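Long-range contact in adhesion and penetration protein autotransporter (Haemophilus influenzae, PDB 3SYJ), which promotes bacterial aggregation, adherence to host cells and invasion, and carries a probable serine protease domain at the start of its secreted passenger: residues D217-F223 with I234-R239. Sequence-based numbering, arbitrary orientation.
Sequences DSGSPMF and INGILR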
loop_
_atom_site.group_PDB
_atom_site.type_symbol
_atom_site.label_atom_id
_atom_site.label_comp_id
_atom_site.label_asym_id
_atom_site.label_seq_id
_atom_site.Cartn_x
_atom_site.Cartn_y
_atom_site.Cartn_z
ATOM N N ASP A 217 -55.402 46.027 -1.300
ATOM C CA ASP A 217 -54.638 45.407 -2.369
ATOM C C ASP A 217 -54.608 46.290 -3.603
ATOM O O ASP A 217 -53.920 45.968 -4.573
ATOM C CB ASP A 217 -55.219 44.037 -2.718
ATOM C CG ASP A 217 -54.752 42.943 -1.766
ATOM O OD1 ASP A 217 -53.520 42.787 -1.592
ATOM O OD2 ASP A 217 -55.614 42.229 -1.202
ATOM N N SER A 218 -55.355 47.396 -3.576
ATOM C CA SER A 218 -55.377 48.323 -4.712
ATOM C C SER A 218 -53.965 48.814 -4.993
ATOM O O SER A 218 -53.249 49.222 -4.084
ATOM C CB SER A 218 -56.288 49.525 -4.442
ATOM O OG SER A 218 -57.653 49.143 -4.401
ATOM N N GLY A 219 -53.565 48.770 -6.257
ATOM C CA GLY A 219 -52.232 49.195 -6.635
ATOM C C GLY A 219 -51.265 48.036 -6.730
ATOM O O GLY A 219 -50.308 48.093 -7.506
ATOM N N SER A 220 -51.513 46.985 -5.948
ATOM C CA SER A 220 -50.661 45.795 -5.967
ATOM C C SER A 220 -50.545 45.252 -7.388
ATOM O O SER A 220 -51.471 45.394 -8.184
ATOM C CB SER A 220 -51.200 44.711 -5.019
ATOM O OG SER A 220 -52.283 44.013 -5.616
ATOM N N PRO A 221 -49.406 44.618 -7.705
ATOM C CA PRO A 221 -49.086 44.238 -9.079
ATOM C C PRO A 221 -49.594 42.857 -9.468
ATOM O O PRO A 221 -49.741 41.968 -8.637
ATOM C CB PRO A 221 -47.553 44.194 -9.076
ATOM C CG PRO A 221 -47.135 44.223 -7.626
ATOM C CD PRO A 221 -48.353 44.183 -6.774
ATOM N N MET A 222 -49.817 42.681 -10.759
ATOM C CA MET A 222 -50.202 41.398 -11.306
ATOM C C MET A 222 -49.231 41.140 -12.452
ATOM O O MET A 222 -48.979 42.028 -13.265
ATOM C CB MET A 222 -51.662 41.467 -11.762
ATOM C CG MET A 222 -52.195 40.261 -12.496
ATOM S SD MET A 222 -52.345 40.534 -14.267
ATOM C CE MET A 222 -50.946 39.609 -14.818
ATOM N N PHE A 223 -48.659 39.939 -12.492
ATOM C CA PHE A 223 -47.594 39.619 -13.436
ATOM C C PHE A 223 -48.006 38.508 -14.379
ATOM O O PHE A 223 -48.753 37.610 -14.002
ATOM C CB PHE A 223 -46.339 39.169 -12.684
ATOM C CG PHE A 223 -45.836 40.167 -11.689
ATOM C CD1 PHE A 223 -44.863 41.086 -12.044
ATOM C CD2 PHE A 223 -46.336 40.186 -10.396
ATOM C CE1 PHE A 223 -44.392 42.017 -11.126
ATOM C CE2 PHE A 223 -45.870 41.108 -9.470
ATOM C CZ PHE A 223 -44.891 42.027 -9.840
ATOM N N ILE A 234 -44.601 42.619 -15.738
ATOM C CA ILE A 234 -45.743 43.125 -15.005
ATOM C C ILE A 234 -46.827 43.408 -16.035
ATOM O O ILE A 234 -46.559 44.010 -17.077
ATOM C CB ILE A 234 -45.442 44.367 -14.127
ATOM C CG1 ILE A 234 -46.741 44.825 -13.452
ATOM C CG2 ILE A 234 -44.829 45.487 -14.946
ATOM C CD1 ILE A 234 -46.556 45.824 -12.352
ATOM N N ASN A 235 -48.045 42.942 -15.762
ATOM C CA ASN A 235 -49.133 43.061 -16.727
ATOM C C ASN A 235 -50.150 44.113 -16.320
ATOM O O ASN A 235 -50.716 44.793 -17.163
ATOM C CB ASN A 235 -49.806 41.703 -16.938
ATOM C CG ASN A 235 -50.872 41.728 -18.029
ATOM O OD1 ASN A 235 -50.774 42.476 -19.008
ATOM N ND2 ASN A 235 -51.892 40.899 -17.863
ATOM N N GLY A 236 -50.382 44.256 -15.023
ATOM C CA GLY A 236 -51.362 45.220 -14.572
ATOM C C GLY A 236 -51.291 45.500 -13.092
ATOM O O GLY A 236 -50.520 44.868 -12.355
ATOM N N ILE A 237 -52.096 46.459 -12.654
ATOM C CA ILE A 237 -52.175 46.793 -11.237
ATOM C C ILE A 237 -53.614 46.656 -10.741
ATOM O O ILE A 237 -54.562 47.029 -11.439
ATOM C CB ILE A 237 -51.661 48.212 -10.982
ATOM C CG1 ILE A 237 -52.399 49.210 -11.881
ATOM C CG2 ILE A 237 -50.154 48.271 -11.245
ATOM C CD1 ILE A 237 -52.042 50.659 -11.593
ATOM N N LEU A 238 -53.774 46.105 -9.543
ATOM C CA LEU A 238 -55.108 45.815 -9.035
ATOM C C LEU A 238 -55.867 47.099 -8.749
ATOM O O LEU A 238 -55.371 47.984 -8.055
ATOM C CB LEU A 238 -55.063 44.911 -7.794
ATOM C CG LEU A 238 -56.403 44.338 -7.309
ATOM C CD1 LEU A 238 -56.271 42.962 -6.681
ATOM C CD2 LEU A 238 -57.057 45.296 -6.335
ATOM N N ARG A 239 -57.065 47.198 -9.312
ATOM C CA ARG A 239 -57.956 48.311 -9.027
ATOM C C ARG A 239 -59.332 47.815 -8.592
ATOM O O ARG A 239 -59.758 48.074 -7.466
ATOM C CB ARG A 239 -58.106 49.215 -10.244
ATOM C CG ARG A 239 -59.374 50.036 -10.184
ATOM C CD ARG A 239 -59.266 51.275 -11.020
ATOM N NE ARG A 239 -59.890 52.408 -10.353
ATOM C CZ ARG A 239 -61.142 52.795 -10.560
ATOM N NH1 ARG A 239 -61.901 52.135 -11.423
ATOM N NH2 ARG A 239 -61.630 53.839 -9.902
#
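Backbone bonds join Pro221-Phe223 to Ile234-Leu238 as the two arms of an antiparallel hairpin, their segment axes at 150°. Met222 N donates to Gly236 O at 2.8 Å, while Met222 O accepts from both Gly236 N (3.2 Å) and Asn235 N (2.8 Å). Two consecutive residues thus face one, the signature of a classic beta bulge, and the register slips by one before Phe223 pairs with Ile234. On the N-terminal side of Pro221 lies a type II turn, Asp217 to Ser220. There Leu238 N reaches Ser220 O nearly head-on, and Gly219 N meets Leu238 O at 2.7 Å, almost straight at 174°.

Two apolar pairs centre on Ile234: with CG1 anti to the backbone N (chi1 178°), it carries CD1 to Pro221 CB at 3.8 Å, and its CB lies near Phe223 CD1. Other van der Waals contacts involve polar groups. The bent Met222 side chain lies beside that of Asn235, SD 3.6 Å from ND2; Asn235 OD1 is bonded to Thr134. Leu238 CB lies 3.6 Å from both Asp217 O and Ser220 OG.

Within the turn, Asp217 O accepts Ser220 OG (2.8 Å, on a lone pair) and Ser220 N; Arg153 also bonds Ser220 OG and forms a salt bridge with Asp217, whose OD2 is hydrogen-bonded to Ser214 N. Ser218, the active-site serine by similarity, touches His73. In this S6 peptidase domain, the hydrogen bonds to Leu238 and the doubly gripped Asp217 carbonyl would help hold the turn that carries the probable nucleophile.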